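Local coordinates for glycinin A3B4 subunit (Glycine max, PDB 2D5F), which serves as a seed storage protein of soybean, an 11S globulin of the cupin family whose subunits assemble into hexamers, at the interface of chains A and B. Numbering follows the deposited sequence. Chains: chain A/B, glycinin A3B4 subunit.

Contact 1: the interface of chains A and B. Residues chain A 90-92, 247; chain B 345-347, 492.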
# COMPACT_ATOMS: atom_id res chain seq x y z
N GLU A 90 10.91 -26.00 -21.40
CA GLU A 90 12.08 -26.52 -22.11
C GLU A 90 11.94 -27.96 -22.57
O GLU A 90 11.35 -28.79 -21.88
CB GLU A 90 13.33 -26.38 -21.23
CG GLU A 90 13.15 -26.84 -19.80
CD GLU A 90 14.45 -26.88 -19.02
OE1 GLU A 90 15.31 -25.99 -19.23
OE2 GLU A 90 14.61 -27.79 -18.17
N LYS A 91 12.49 -28.25 -23.74
CA LYS A 91 12.47 -29.61 -24.28
C LYS A 91 13.91 -30.05 -24.49
O LYS A 91 14.65 -29.44 -25.26
CB LYS A 91 11.71 -29.67 -25.61
CG LYS A 91 11.66 -31.09 -26.19
CD LYS A 91 10.52 -31.30 -27.19
CE LYS A 91 10.78 -30.60 -28.51
NZ LYS A 91 10.74 -29.11 -28.39
N PRO A 92 14.33 -31.12 -23.80
CA PRO A 92 15.69 -31.66 -23.89
C PRO A 92 16.05 -32.17 -25.29
O PRO A 92 17.23 -32.22 -25.65
CB PRO A 92 15.68 -32.77 -22.86
CG PRO A 92 14.27 -33.27 -22.94
CD PRO A 92 13.48 -31.98 -22.97
N ILE A 247 6.67 -25.65 -27.34
CA ILE A 247 6.65 -26.48 -26.15
C ILE A 247 5.42 -26.11 -25.33
O ILE A 247 5.22 -24.94 -25.01
CB ILE A 247 7.91 -26.24 -25.30
CG1 ILE A 247 9.15 -26.36 -26.18
CG2 ILE A 247 7.96 -27.25 -24.17
CD1 ILE A 247 10.43 -25.95 -25.49
N ASN B 345 8.52 -29.51 -18.78
CA ASN B 345 9.53 -30.31 -19.47
C ASN B 345 8.75 -31.53 -19.93
O ASN B 345 8.42 -32.41 -19.12
CB ASN B 345 10.64 -30.75 -18.51
CG ASN B 345 11.67 -31.64 -19.18
OD1 ASN B 345 11.34 -32.44 -20.06
ND2 ASN B 345 12.93 -31.53 -18.76
N PRO B 346 8.43 -31.62 -21.23
CA PRO B 346 7.67 -32.74 -21.79
C PRO B 346 8.08 -34.14 -21.35
O PRO B 346 7.27 -35.06 -21.36
CB PRO B 346 7.80 -32.53 -23.30
CG PRO B 346 9.13 -31.85 -23.43
CD PRO B 346 9.07 -30.84 -22.31
N LYS B 347 9.34 -34.30 -20.95
CA LYS B 347 9.81 -35.61 -20.53
C LYS B 347 9.98 -35.80 -19.03
O LYS B 347 10.44 -36.86 -18.59
CB LYS B 347 11.14 -35.91 -21.23
CG LYS B 347 11.09 -35.73 -22.75
CD LYS B 347 12.45 -36.00 -23.39
CE LYS B 347 12.44 -35.64 -24.87
NZ LYS B 347 11.41 -36.42 -25.62
N ASN B 492 14.50 -35.11 -16.39
CA ASN B 492 14.22 -36.43 -16.96
C ASN B 492 15.56 -37.16 -16.92
O ASN B 492 16.44 -36.92 -17.75
CB ASN B 492 13.70 -36.30 -18.39
CG ASN B 492 14.65 -35.57 -19.32
OD1 ASN B 492 15.17 -36.15 -20.28
ND2 ASN B 492 14.89 -34.29 -19.05
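A:Pro92 of one 11S globulin subunit lays its ring edge against the aliphatic chain of B:Lys347 in a neighbouring copy, part of a two-fold interface between bicupin chains. The pair crosses obliquely, and CG of A:Pro92 sits 3.3 Å from CD of B:Lys347, a close approach for two carbons; CE follows at 3.6 Å from the same ring carbon. The lysine runs straight from CB to CE and bends only at its last torsion (chi4 -59°), so its methylene groups, rather than the terminal nitrogen NZ, do the touching. Next to the lysine chain, the amide end of B:Asn492 comes up to the same CG, its OD1 4.0 Å away. A second proline, B:Pro346, packs its CG against CG of A:Lys91 at 3.8 Å, the two side chains crossing at about a right angle, while methyl CG2 of A:Ile247 brushes CD of B:Pro346. OD1 of B:Asn345 also faces CD of A:Pro92 at 3.6 Å, and turns inward to accept a positioning hydrogen bond from the backbone N of B:Lys347 at 2.9 Å, the donor tilted 20° from the carbonyl plane. CG of B:Asn345 lies anti to its own N (chi1 177°), which carries the amide over the turn at the end of strand 343-345. With an alanine here, the N-H of B:Lys347 would probably lose this acceptor, and the turn presenting B:Pro346 and B:Lys347 would be less firmly held.

Contact 2: the interface of chains A and B. Residues chain A 338-339, 341, 344, 346; chain B 247-249.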
# COMPACT_ATOMS: atom_id res chain seq x y z
N PRO A 338 -21.50 -18.06 -19.40
CA PRO A 338 -22.75 -17.83 -18.66
C PRO A 338 -22.55 -17.92 -17.14
O PRO A 338 -23.01 -17.06 -16.40
CB PRO A 338 -23.66 -18.94 -19.18
CG PRO A 338 -23.18 -19.15 -20.58
CD PRO A 338 -21.68 -19.11 -20.42
N SER A 339 -21.86 -18.97 -16.71
CA SER A 339 -21.62 -19.21 -15.29
C SER A 339 -20.84 -18.11 -14.54
O SER A 339 -20.90 -18.04 -13.32
CB SER A 339 -20.92 -20.56 -15.10
OG SER A 339 -19.68 -20.61 -15.79
N ALA A 341 -21.44 -14.93 -14.61
CA ALA A 341 -22.29 -13.77 -14.36
C ALA A 341 -22.27 -13.31 -12.90
O ALA A 341 -22.35 -14.12 -11.97
CB ALA A 341 -23.73 -14.07 -14.79
N TYR A 344 -27.72 -11.42 -12.55
CA TYR A 344 -28.51 -12.33 -13.37
C TYR A 344 -30.00 -12.34 -13.06
O TYR A 344 -30.42 -12.41 -11.90
CB TYR A 344 -27.97 -13.76 -13.23
CG TYR A 344 -28.72 -14.82 -14.03
CD1 TYR A 344 -29.16 -15.99 -13.42
CD2 TYR A 344 -28.96 -14.66 -15.40
CE1 TYR A 344 -29.81 -16.99 -14.14
CE2 TYR A 344 -29.60 -15.66 -16.13
CZ TYR A 344 -30.03 -16.82 -15.50
OH TYR A 344 -30.67 -17.80 -16.22
N PRO A 346 -32.91 -14.46 -15.06
CA PRO A 346 -33.21 -15.41 -16.14
C PRO A 346 -34.15 -14.92 -17.22
O PRO A 346 -34.16 -15.45 -18.32
CB PRO A 346 -33.77 -16.62 -15.39
CG PRO A 346 -34.43 -16.00 -14.20
CD PRO A 346 -33.39 -14.99 -13.76
N ILE B 247 -31.02 -20.20 -8.68
CA ILE B 247 -30.93 -19.32 -9.83
C ILE B 247 -29.51 -19.34 -10.36
O ILE B 247 -28.56 -19.12 -9.60
CB ILE B 247 -31.29 -17.88 -9.44
CG1 ILE B 247 -32.68 -17.85 -8.77
CG2 ILE B 247 -31.30 -16.99 -10.67
CD1 ILE B 247 -33.02 -16.52 -8.13
N SER B 248 -29.35 -19.63 -11.65
CA SER B 248 -28.03 -19.67 -12.27
C SER B 248 -28.14 -19.83 -13.78
O SER B 248 -28.97 -20.60 -14.27
CB SER B 248 -27.19 -20.80 -11.68
OG SER B 248 -25.86 -20.75 -12.17
N PRO B 249 -27.30 -19.10 -14.54
CA PRO B 249 -27.31 -19.18 -16.00
C PRO B 249 -26.98 -20.59 -16.49
O PRO B 249 -27.39 -21.00 -17.57
CB PRO B 249 -26.23 -18.17 -16.41
CG PRO B 249 -26.28 -17.16 -15.29
CD PRO B 249 -26.39 -18.04 -14.07
O HOH W 1 -31.73 -20.37 -15.65
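B:Pro249 presses its ring against one face of the A:Tyr344 phenol, with CG 3.4 Å from the ring centroid and directly over its centre, a CH-pi contact at the two-fold interface of these cupin-fold storage proteins. The two side chains run antiparallel to each other, so the pyrrolidine spreads across the aromatic face: CD reaches CD1 of the tyrosine at 3.5 Å, while CA lies near CZ and OH. The phenol reaches this position because CG of A:Tyr344 stands anti to the backbone N (chi1 179°), extending the ring away from strand 343-345 towards chain B. Its opposite face is backed within chain A by the backbone N of A:Pro346, offset towards the rim, so the aromatic plane is held between two proline residues from different subunits.

Around this centre, B:Ile247 comes in obliquely with its branch methyl CG2, 3.6 Å from CD1 of A:Tyr344, while the longer CG1 arm points elsewhere. The B:Ser248 backbone passes over the CE1 rim on the side of B:Pro249, its CA 3.7 Å from CE1, while CG2 of B:Ile247 reaches the edge from the other side of the plane. B:Pro249 is also met by the 3-10 helix 338-340: CB of A:Pro338 packs on its CB at 3.9 Å, and the carbonyl O of A:Pro338 approaches that same CB at 3.4 Å. The methyl group of A:Ala341 adds a looser contact to CG of B:Pro249.

At the polar rim, the phenol hydroxyl reaches chain B through solvent. Water 1 lies in the plane of the ring at its edge, 2.8 Å from OH of A:Tyr344 and 3.1 Å from the carbonyl O of B:Ser248.

The centres of contact 1 and contact 2 lie about 41 Å apart, towards opposite ends of one two-fold interface. Strand 343-345 and the proline after it take part in both, from chain B in contact 1 and from chain A in contact 2, and Ile247 faces them from the other subunit each time. The two therefore sample overlapping parts of symmetry-equivalent regions, and each has a twin with the chains exchanged. Such paired attachment at both ends would be expected to limit rocking of one subunit against the other within the six-subunit assembly.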